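Local coordinates for ubiquitin-conjugating enzyme-like protein (Leishmania mexicana, PDB 6ZM3), which probably acts as a ubiquitin-conjugating enzyme variant of the UEV (UBE2V) family, working with an active conjugating enzyme in the ubiquitin-like conjugation pathway, at residues E58-S63 against V133-G138; L87-S92 against E99-F104; E70-V75 against T111-C116. One frame throughout, in Å; residues are numbered along the deposited sequence.

In the fold
The three contacts nest along the chain like brackets: 58-63 with 133-138 is outermost, 70-75 with 111-116 lies within it, and 87-92 with 99-104 lies innermost. Contact 1 ties the loop residue just ahead of strand 61-67, in the four-stranded antiparallel sheet, to the tail after helix 113-125. Contact 2 joins a turn to the start of helix 102-105, and contact 3 the YPxxPP loop to the start of helix 113-125. These two touch, F101 CZ packing 3.6 Å from C116 O, although the contact centres are about 15 Å apart. The centre of contact 1 is about 18 Å from that of contact 2; contacts 1 and 3, about 25 Å apart between centres, lie on opposite sides of the chain's centre.

Contact 1 of 3, residues E58-S63 against V133-G138; sequences EYRILS and VQPPEG
P135 O is gripped by both terminal nitrogens of R60: NH1 lies 2.8 Å from P135 O, and NH2 does the same from the other corner of the guanidinium end. The oxygen sits within 1° of the guanidinium plane, and sharing it bends both bonds, with N-H...O angles of 143° and 146°. R60 gets there by stretching straight out from CG to NE, away from the start of strand 61-67. Its flat end slides between two pieces of the tail: the CB of Q134 lies over one face, while the backbone of E137 around CA covers the opposite face. The side chain of E137 passes obliquely over the arginine, with E137 OE2 3.8 Å from R60 CG. The carboxylate is turned nearly parallel to the guanidinium, but R60 NE and E137 OE1 are 4.7 Å apart, so any attraction is probably long-range; the charged atoms do not touch.

Two waters donate to E137 OE2. One of them, 3.0 Å from E137 OE2, also donates to E58 O; the other stands 2.9 Å from the same OE2 while accepting from I61 N. A third links R60 NH1, weakly, to Q134 OE1, whose direct partner is the backbone N of N86. UEV proteins lack the last two helices of active conjugating enzymes, and here an extended, proline-rich tail follows helix 113-125 instead. A chain of another protein lies close by: a basic side chain of it packs on I61, and a basic side chain sits at long, weak ionic range of E137 OE2.

The P135 carbonyl offers the acceptor, and the positive charge of R60 would probably strengthen the pair of bonds, while E137 probably offsets part of that charge.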
loop_
_atom_site.group_PDB
_atom_site.type_symbol
_atom_site.label_atom_id
_atom_site.label_comp_id
_atom_site.label_asym_id
_atom_site.label_seq_id
_atom_site.Cartn_x
_atom_site.Cartn_y
_atom_site.Cartn_z
ATOM N N GLU B 58 8.141 12.789 6.749
ATOM C CA GLU B 58 6.834 13.435 6.840
ATOM C C GLU B 58 5.845 12.872 5.819
ATOM O O GLU B 58 6.172 12.744 4.642
ATOM C CB GLU B 58 6.886 14.966 6.735
ATOM C CG GLU B 58 7.366 15.498 5.397
ATOM C CD GLU B 58 7.509 17.023 5.327
ATOM O OE1 GLU B 58 7.732 17.533 4.235
ATOM O OE2 GLU B 58 7.383 17.698 6.370
ATOM N N TYR B 59 4.642 12.558 6.323
ATOM C CA TYR B 59 3.450 12.177 5.569
ATOM C C TYR B 59 3.615 10.834 4.852
ATOM O O TYR B 59 2.690 10.401 4.162
ATOM C CB TYR B 59 2.911 13.294 4.662
ATOM C CG TYR B 59 2.935 14.690 5.235
ATOM C CD1 TYR B 59 2.295 14.989 6.432
ATOM C CD2 TYR B 59 3.605 15.719 4.585
ATOM C CE1 TYR B 59 2.317 16.275 6.953
ATOM C CE2 TYR B 59 3.658 17.002 5.104
ATOM C CZ TYR B 59 3.010 17.278 6.296
ATOM O OH TYR B 59 3.063 18.538 6.818
ATOM N N ARG B 60 4.753 10.154 5.041
ATOM C CA ARG B 60 4.877 8.821 4.480
ATOM C C ARG B 60 3.888 7.901 5.196
ATOM O O ARG B 60 3.808 7.898 6.435
ATOM C CB ARG B 60 6.285 8.225 4.598
ATOM C CG ARG B 60 7.346 8.951 3.769
ATOM C CD ARG B 60 8.756 8.454 3.980
ATOM N NE ARG B 60 9.683 9.083 3.035
ATOM C CZ ARG B 60 10.707 8.442 2.486
ATOM N NH1 ARG B 60 10.959 7.195 2.823
ATOM N NH2 ARG B 60 11.487 9.049 1.612
ATOM N N ILE B 61 3.202 7.052 4.411
ATOM C CA ILE B 61 2.320 6.040 4.990
ATOM C C ILE B 61 3.141 4.786 5.245
ATOM O O ILE B 61 3.443 4.045 4.320
ATOM C CB ILE B 61 1.086 5.790 4.078
ATOM C CG1 ILE B 61 0.261 7.074 3.982
ATOM C CG2 ILE B 61 0.223 4.657 4.627
ATOM C CD1 ILE B 61 -0.690 7.117 2.813
ATOM N N LEU B 62 3.622 4.616 6.485
ATOM C CA LEU B 62 4.535 3.523 6.767
ATOM C C LEU B 62 3.762 2.341 7.355
ATOM O O LEU B 62 3.047 2.482 8.346
ATOM C CB LEU B 62 5.614 4.062 7.724
ATOM C CG LEU B 62 6.352 5.324 7.265
ATOM C CD1 LEU B 62 7.276 5.803 8.375
ATOM C CD2 LEU B 62 7.177 5.084 5.992
ATOM N N SER B 63 4.009 1.131 6.829
ATOM C CA SER B 63 3.302 -0.075 7.224
ATOM C C SER B 63 4.212 -0.925 8.111
ATOM O O SER B 63 5.415 -1.029 7.848
ATOM C CB SER B 63 2.826 -0.906 6.030
ATOM O OG SER B 63 1.762 -0.238 5.313
ATOM N N VAL B 133 18.485 10.596 6.522
ATOM C CA VAL B 133 18.138 10.471 5.114
ATOM C C VAL B 133 17.346 9.174 4.983
ATOM O O VAL B 133 17.799 8.151 5.474
ATOM C CB VAL B 133 19.398 10.420 4.231
ATOM C CG1 VAL B 133 19.094 9.904 2.820
ATOM C CG2 VAL B 133 20.103 11.772 4.198
ATOM N N GLN B 134 16.185 9.237 4.325
ATOM C CA GLN B 134 15.316 8.072 4.194
ATOM C C GLN B 134 15.516 7.422 2.822
ATOM O O GLN B 134 15.961 8.081 1.873
ATOM C CB GLN B 134 13.857 8.522 4.299
ATOM C CG GLN B 134 13.421 8.865 5.720
ATOM C CD GLN B 134 13.948 7.901 6.750
ATOM O OE1 GLN B 134 13.629 6.700 6.778
ATOM N NE2 GLN B 134 14.816 8.430 7.601
ATOM N N PRO B 135 15.163 6.126 2.638
ATOM C CA PRO B 135 15.172 5.535 1.300
ATOM C C PRO B 135 14.033 6.181 0.516
ATOM O O PRO B 135 13.186 6.898 1.082
ATOM C CB PRO B 135 14.991 4.031 1.558
ATOM C CG PRO B 135 14.274 3.970 2.893
ATOM C CD PRO B 135 14.776 5.167 3.683
ATOM N N PRO B 136 13.994 6.013 -0.828
ATOM C CA PRO B 136 12.884 6.552 -1.608
ATOM C C PRO B 136 11.555 6.094 -1.006
ATOM O O PRO B 136 11.444 4.975 -0.472
ATOM C CB PRO B 136 13.103 5.934 -3.003
ATOM C CG PRO B 136 14.607 5.727 -3.064
ATOM C CD PRO B 136 14.999 5.318 -1.652
ATOM N N GLU B 137 10.578 6.996 -1.087
ATOM C CA GLU B 137 9.246 6.757 -0.566
ATOM C C GLU B 137 8.660 5.579 -1.326
ATOM O O GLU B 137 8.714 5.586 -2.552
ATOM C CB GLU B 137 8.347 7.962 -0.823
ATOM C CG GLU B 137 7.001 7.837 -0.104
ATOM C CD GLU B 137 6.303 9.185 -0.019
ATOM O OE1 GLU B 137 6.832 10.129 -0.565
ATOM O OE2 GLU B 137 5.266 9.288 0.610
ATOM N N GLY B 138 8.185 4.571 -0.584
ATOM C CA GLY B 138 7.541 3.378 -1.111
ATOM C C GLY B 138 8.438 2.151 -0.998
ATOM O O GLY B 138 7.992 1.039 -1.286
HETATM O O HOH W 1 5.097 11.888 2.111
HETATM O O HOH W 2 11.307 5.815 5.298
HETATM O O HOH W 3 3.925 6.904 1.612
#

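Contact 2 of 3, residues L87-S92 against E99-F104; sequences LPCVDS and EKFHVF
A cysteine sulfur-aromatic contact links C89 to F101. The sulfur comes in obliquely, with C89 SG 5.0 Å from the centroid of the F101 ring and 47° off its normal, nearest to CD1. With SG lodged between the backbone N and the carbonyl carbon (chi1 58°), the thiol swings to the ring while CB faces the F101 backbone; C89 CB is also 4.0 Å from F101 CB. K100 flanks the same cysteine, its CB 3.9 Å from C89 CA. Further out, its extended chain runs past the loop, so that K100 CD passes 3.8 Å from P88 O.

C89 is the third residue of a type I turn closed by V90 N to L87 O, and F101 is the N-cap residue of helix 102-105. N97, between the two segments, bonds to the backbone of C89 and to D91 OD1. F101 also packs on E119 and L120 of helix 113-125.

Dispersion and hydrophobic burial thus join turn to helix start, while D91 OD1, 5.2 Å from K100 NZ, may exert a weak long-range pull on the charged end of the lysine.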
loop_
_atom_site.group_PDB
_atom_site.type_symbol
_atom_site.label_atom_id
_atom_site.label_comp_id
_atom_site.label_asym_id
_atom_site.label_seq_id
_atom_site.Cartn_x
_atom_site.Cartn_y
_atom_site.Cartn_z
ATOM N N LEU B 87 16.048 4.578 10.898
ATOM C CA LEU B 87 15.752 4.939 12.275
ATOM C C LEU B 87 16.616 4.061 13.169
ATOM O O LEU B 87 16.746 2.866 12.948
ATOM C CB LEU B 87 14.250 4.702 12.520
ATOM C CG LEU B 87 13.664 5.356 13.769
ATOM C CD1 LEU B 87 13.603 6.874 13.596
ATOM C CD2 LEU B 87 12.275 4.777 14.088
ATOM N N PRO B 88 17.267 4.626 14.210
ATOM C CA PRO B 88 18.233 3.874 15.018
ATOM C C PRO B 88 17.702 2.588 15.630
ATOM O O PRO B 88 18.373 1.568 15.549
ATOM C CB PRO B 88 18.680 4.871 16.101
ATOM C CG PRO B 88 18.410 6.214 15.487
ATOM C CD PRO B 88 17.171 6.034 14.616
ATOM N N CYS B 89 16.463 2.603 16.155
ATOM C CA CYS B 89 15.959 1.428 16.840
ATOM C C CYS B 89 15.462 0.366 15.863
ATOM O O CYS B 89 14.966 -0.674 16.283
ATOM C CB CYS B 89 14.864 1.797 17.842
ATOM S SG CYS B 89 13.456 2.639 17.065
ATOM N N VAL B 90 15.560 0.642 14.558
ATOM C CA VAL B 90 15.119 -0.328 13.558
ATOM C C VAL B 90 16.326 -0.983 12.897
ATOM O O VAL B 90 17.154 -0.282 12.318
ATOM C CB VAL B 90 14.252 0.370 12.497
ATOM C CG1 VAL B 90 13.746 -0.655 11.482
ATOM C CG2 VAL B 90 13.066 1.069 13.152
ATOM N N ASP B 91 16.399 -2.323 12.968
ATOM C CA ASP B 91 17.518 -3.056 12.376
ATOM C C ASP B 91 17.362 -3.140 10.864
ATOM O O ASP B 91 16.376 -2.671 10.309
ATOM C CB ASP B 91 17.602 -4.492 12.875
ATOM C CG ASP B 91 17.760 -4.637 14.378
ATOM O OD1 ASP B 91 18.170 -3.663 15.014
ATOM O OD2 ASP B 91 17.468 -5.735 14.888
ATOM N N SER B 92 18.348 -3.767 10.200
ATOM C CA SER B 92 18.436 -3.682 8.748
ATOM C C SER B 92 17.398 -4.594 8.084
ATOM O O SER B 92 17.190 -4.520 6.872
ATOM C CB SER B 92 19.844 -3.969 8.262
ATOM O OG SER B 92 20.190 -5.305 8.603
ATOM N N GLU B 99 16.547 -3.705 22.505
ATOM C CA GLU B 99 17.471 -3.042 23.416
ATOM C C GLU B 99 17.585 -1.556 23.078
ATOM O O GLU B 99 18.054 -0.768 23.893
ATOM C CB GLU B 99 18.829 -3.760 23.449
ATOM C CG GLU B 99 18.702 -5.268 23.648
ATOM C CD GLU B 99 19.686 -5.942 24.598
ATOM O OE1 GLU B 99 20.871 -6.095 24.220
ATOM O OE2 GLU B 99 19.262 -6.340 25.709
ATOM N N LYS B 100 17.189 -1.170 21.861
ATOM C CA LYS B 100 17.368 0.207 21.413
ATOM C C LYS B 100 16.068 1.007 21.468
ATOM O O LYS B 100 16.125 2.237 21.491
ATOM C CB LYS B 100 17.935 0.268 19.993
ATOM C CG LYS B 100 19.382 -0.196 19.863
ATOM C CD LYS B 100 19.795 -0.501 18.437
ATOM C CE LYS B 100 21.285 -0.741 18.320
ATOM N NZ LYS B 100 21.760 -0.496 16.937
ATOM N N PHE B 101 14.903 0.344 21.387
ATOM C CA PHE B 101 13.662 1.117 21.463
ATOM C C PHE B 101 13.333 1.313 22.943
ATOM O O PHE B 101 13.115 0.322 23.627
ATOM C CB PHE B 101 12.520 0.396 20.729
ATOM C CG PHE B 101 11.214 1.157 20.611
ATOM C CD1 PHE B 101 11.188 2.536 20.466
ATOM C CD2 PHE B 101 10.003 0.488 20.677
ATOM C CE1 PHE B 101 9.992 3.234 20.373
ATOM C CE2 PHE B 101 8.805 1.191 20.599
ATOM C CZ PHE B 101 8.801 2.554 20.431
ATOM N N HIS B 102 13.297 2.568 23.410
ATOM C CA HIS B 102 13.141 2.860 24.836
ATOM C C HIS B 102 11.965 2.074 25.437
ATOM O O HIS B 102 12.102 1.452 26.482
ATOM C CB HIS B 102 13.107 4.374 25.116
ATOM C CG HIS B 102 11.798 5.025 24.814
ATOM N ND1 HIS B 102 11.391 5.311 23.520
ATOM C CD2 HIS B 102 10.798 5.439 25.624
ATOM C CE1 HIS B 102 10.214 5.893 23.551
ATOM N NE2 HIS B 102 9.828 5.980 24.835
ATOM N N VAL B 103 10.830 2.019 24.725
ATOM C CA VAL B 103 9.637 1.353 25.216
ATOM C C VAL B 103 9.892 -0.120 25.487
ATOM O O VAL B 103 9.243 -0.742 26.319
ATOM C CB VAL B 103 8.522 1.495 24.175
ATOM C CG1 VAL B 103 7.307 0.658 24.560
ATOM C CG2 VAL B 103 8.200 2.962 23.975
ATOM N N PHE B 104 10.790 -0.723 24.721
ATOM C CA PHE B 104 11.008 -2.152 24.833
ATOM C C PHE B 104 12.110 -2.454 25.847
ATOM O O PHE B 104 12.062 -3.490 26.508
ATOM C CB PHE B 104 11.441 -2.728 23.485
ATOM C CG PHE B 104 10.322 -2.893 22.486
ATOM C CD1 PHE B 104 8.995 -2.823 22.878
ATOM C CD2 PHE B 104 10.605 -3.169 21.152
ATOM C CE1 PHE B 104 7.970 -2.970 21.951
ATOM C CE2 PHE B 104 9.578 -3.330 20.227
ATOM C CZ PHE B 104 8.264 -3.214 20.627
#

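Contact 3 of 3, residues E70-V75 against T111-C116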
loop_
_atom_site.group_PDB
_atom_site.type_symbol
_atom_site.label_atom_id
_atom_site.label_comp_id
_atom_site.label_asym_id
_atom_site.label_seq_id
_atom_site.Cartn_x
_atom_site.Cartn_y
_atom_site.Cartn_z
ATOM N N GLU B 70 2.749 -15.974 22.521
ATOM C CA GLU B 70 2.233 -16.600 23.737
ATOM C C GLU B 70 2.340 -15.693 24.962
ATOM O O GLU B 70 1.483 -15.769 25.843
ATOM C CB GLU B 70 3.088 -17.773 24.220
ATOM C CG GLU B 70 3.008 -19.025 23.389
ATOM C CD GLU B 70 4.313 -19.268 22.647
ATOM O OE1 GLU B 70 5.381 -19.275 23.298
ATOM O OE2 GLU B 70 4.260 -19.454 21.433
ATOM N N ASN B 71 3.419 -14.900 25.054
ATOM C CA ASN B 71 3.742 -14.246 26.312
ATOM C C ASN B 71 3.354 -12.770 26.306
ATOM O O ASN B 71 3.554 -12.111 27.313
ATOM C CB ASN B 71 5.173 -14.555 26.787
ATOM C CG ASN B 71 5.432 -16.030 27.033
ATOM O OD1 ASN B 71 6.505 -16.536 26.738
ATOM N ND2 ASN B 71 4.469 -16.742 27.588
ATOM N N TYR B 72 2.761 -12.231 25.215
ATOM C CA TYR B 72 2.265 -10.864 25.217
ATOM C C TYR B 72 1.173 -10.713 26.282
ATOM O O TYR B 72 0.391 -11.662 26.447
ATOM C CB TYR B 72 1.614 -10.492 23.883
ATOM C CG TYR B 72 1.143 -9.055 23.767
ATOM C CD1 TYR B 72 2.045 -8.036 23.512
ATOM C CD2 TYR B 72 -0.211 -8.713 23.879
ATOM C CE1 TYR B 72 1.641 -6.719 23.383
ATOM C CE2 TYR B 72 -0.624 -7.388 23.756
ATOM C CZ TYR B 72 0.296 -6.389 23.474
ATOM O OH TYR B 72 -0.034 -5.065 23.321
ATOM N N PRO B 73 1.067 -9.583 27.033
ATOM C CA PRO B 73 2.029 -8.483 27.046
ATOM C C PRO B 73 3.078 -8.579 28.165
ATOM O O PRO B 73 3.545 -7.544 28.626
ATOM C CB PRO B 73 1.108 -7.296 27.333
ATOM C CG PRO B 73 0.088 -7.835 28.294
ATOM C CD PRO B 73 -0.026 -9.306 27.983
ATOM N N LYS B 74 3.389 -9.801 28.614
ATOM C CA LYS B 74 4.397 -10.001 29.656
ATOM C C LYS B 74 5.764 -9.613 29.098
ATOM O O LYS B 74 6.548 -8.942 29.774
ATOM C CB LYS B 74 4.370 -11.411 30.247
ATOM C CG LYS B 74 3.296 -11.620 31.313
ATOM C CD LYS B 74 3.542 -12.811 32.226
ATOM C CE LYS B 74 2.825 -14.080 31.805
ATOM N NZ LYS B 74 3.403 -14.670 30.574
ATOM N N VAL B 75 5.973 -9.974 27.827
ATOM C CA VAL B 75 7.109 -9.504 27.040
ATOM C C VAL B 75 6.578 -8.637 25.896
ATOM O O VAL B 75 5.397 -8.709 25.557
ATOM C CB VAL B 75 7.949 -10.688 26.527
ATOM C CG1 VAL B 75 8.458 -11.557 27.662
ATOM C CG2 VAL B 75 7.187 -11.527 25.515
ATOM N N THR B 111 1.842 -1.043 28.266
ATOM C CA THR B 111 2.063 -0.353 27.012
ATOM C C THR B 111 1.302 -1.135 25.928
ATOM O O THR B 111 1.456 -2.350 25.804
ATOM C CB THR B 111 3.571 -0.041 26.846
ATOM O OG1 THR B 111 4.335 -0.762 27.814
ATOM C CG2 THR B 111 3.937 1.375 27.215
ATOM N N THR B 112 0.450 -0.427 25.187
ATOM C CA THR B 112 -0.376 -1.068 24.161
ATOM C C THR B 112 0.299 -0.971 22.796
ATOM O O THR B 112 1.192 -0.135 22.610
ATOM C CB THR B 112 -1.744 -0.397 24.084
ATOM O OG1 THR B 112 -1.515 0.947 23.686
ATOM C CG2 THR B 112 -2.446 -0.380 25.428
ATOM N N MET B 113 -0.163 -1.785 21.831
ATOM C CA MET B 113 0.373 -1.694 20.473
ATOM C C MET B 113 0.214 -0.288 19.905
ATOM O O MET B 113 1.122 0.214 19.243
ATOM C CB MET B 113 -0.262 -2.719 19.532
ATOM C CG MET B 113 0.121 -4.127 19.861
ATOM S SD MET B 113 -0.705 -5.284 18.764
ATOM C CE MET B 113 -2.178 -5.649 19.716
ATOM N N GLU B 114 -0.921 0.379 20.174
ATOM C CA GLU B 114 -1.088 1.738 19.705
ATOM C C GLU B 114 -0.042 2.703 20.294
ATOM O O GLU B 114 0.475 3.591 19.594
ATOM C CB GLU B 114 -2.532 2.195 19.941
ATOM C CG GLU B 114 -2.757 3.606 19.455
ATOM C CD GLU B 114 -4.127 4.223 19.678
ATOM O OE1 GLU B 114 -5.028 3.525 20.196
ATOM O OE2 GLU B 114 -4.283 5.413 19.314
ATOM N N LEU B 115 0.233 2.573 21.599
ATOM C CA LEU B 115 1.258 3.410 22.219
ATOM C C LEU B 115 2.646 3.098 21.630
ATOM O O LEU B 115 3.427 4.020 21.403
ATOM C CB LEU B 115 1.190 3.269 23.750
ATOM C CG LEU B 115 2.086 4.200 24.585
ATOM C CD1 LEU B 115 1.918 5.675 24.223
ATOM C CD2 LEU B 115 1.819 3.988 26.064
ATOM N N CYS B 116 2.944 1.826 21.353
ATOM C CA CYS B 116 4.213 1.466 20.706
ATOM C C CYS B 116 4.381 2.240 19.405
ATOM O O CYS B 116 5.449 2.821 19.160
ATOM C CB CYS B 116 4.380 -0.026 20.401
ATOM S SG CYS B 116 4.545 -1.123 21.830
#
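Y72 aims its CB at the start of helix 113-125 and carries its ring toward M113. CG is set anti to the backbone N (chi1 -176°), which holds the aromatic side chain out from its loop. Along the ring the first neighbour is its own successor: P73 CB sits 3.7 Å above the plane of the Y72 ring, over its centre. At the far end, CZ reaches M113, with 4.3 Å between Y72 CZ and M113 CG, and this methylene meets the ring obliquely. The hydroxyl goes furthest. Y72 OH stands 3.6 Å from M113 CG, with the backbone of T111 and T112 a little more distant.

The peptide joining Y72 to P73 is cis, and the pair opens the YPxxPP sequence characteristic of the ubiquitin-conjugating fold, in the loop between strands 61-67 and 78-81. The loop is tightened by N71 O, which accepts from both K74 N and V75 N, and by P73 O, which is bonded to the indole nitrogen of W107.

Y72 OH is bonded to one carboxylate oxygen of E16 on helix 9-22; the other takes the backbone N-H of M113. That carboxylate therefore joins the tyrosine to the first turn of helix 113-125, where its negative charge would probably suit the helix dipole. T112 is the N-cap residue of this helix: its OG1 accepts from L115 N at 3.2 Å, a nearly straight bond of 163°. Beyond CG, the thioether of M113 turns at chi3 (-92°), which brings CE back toward the tyrosine hydroxyl.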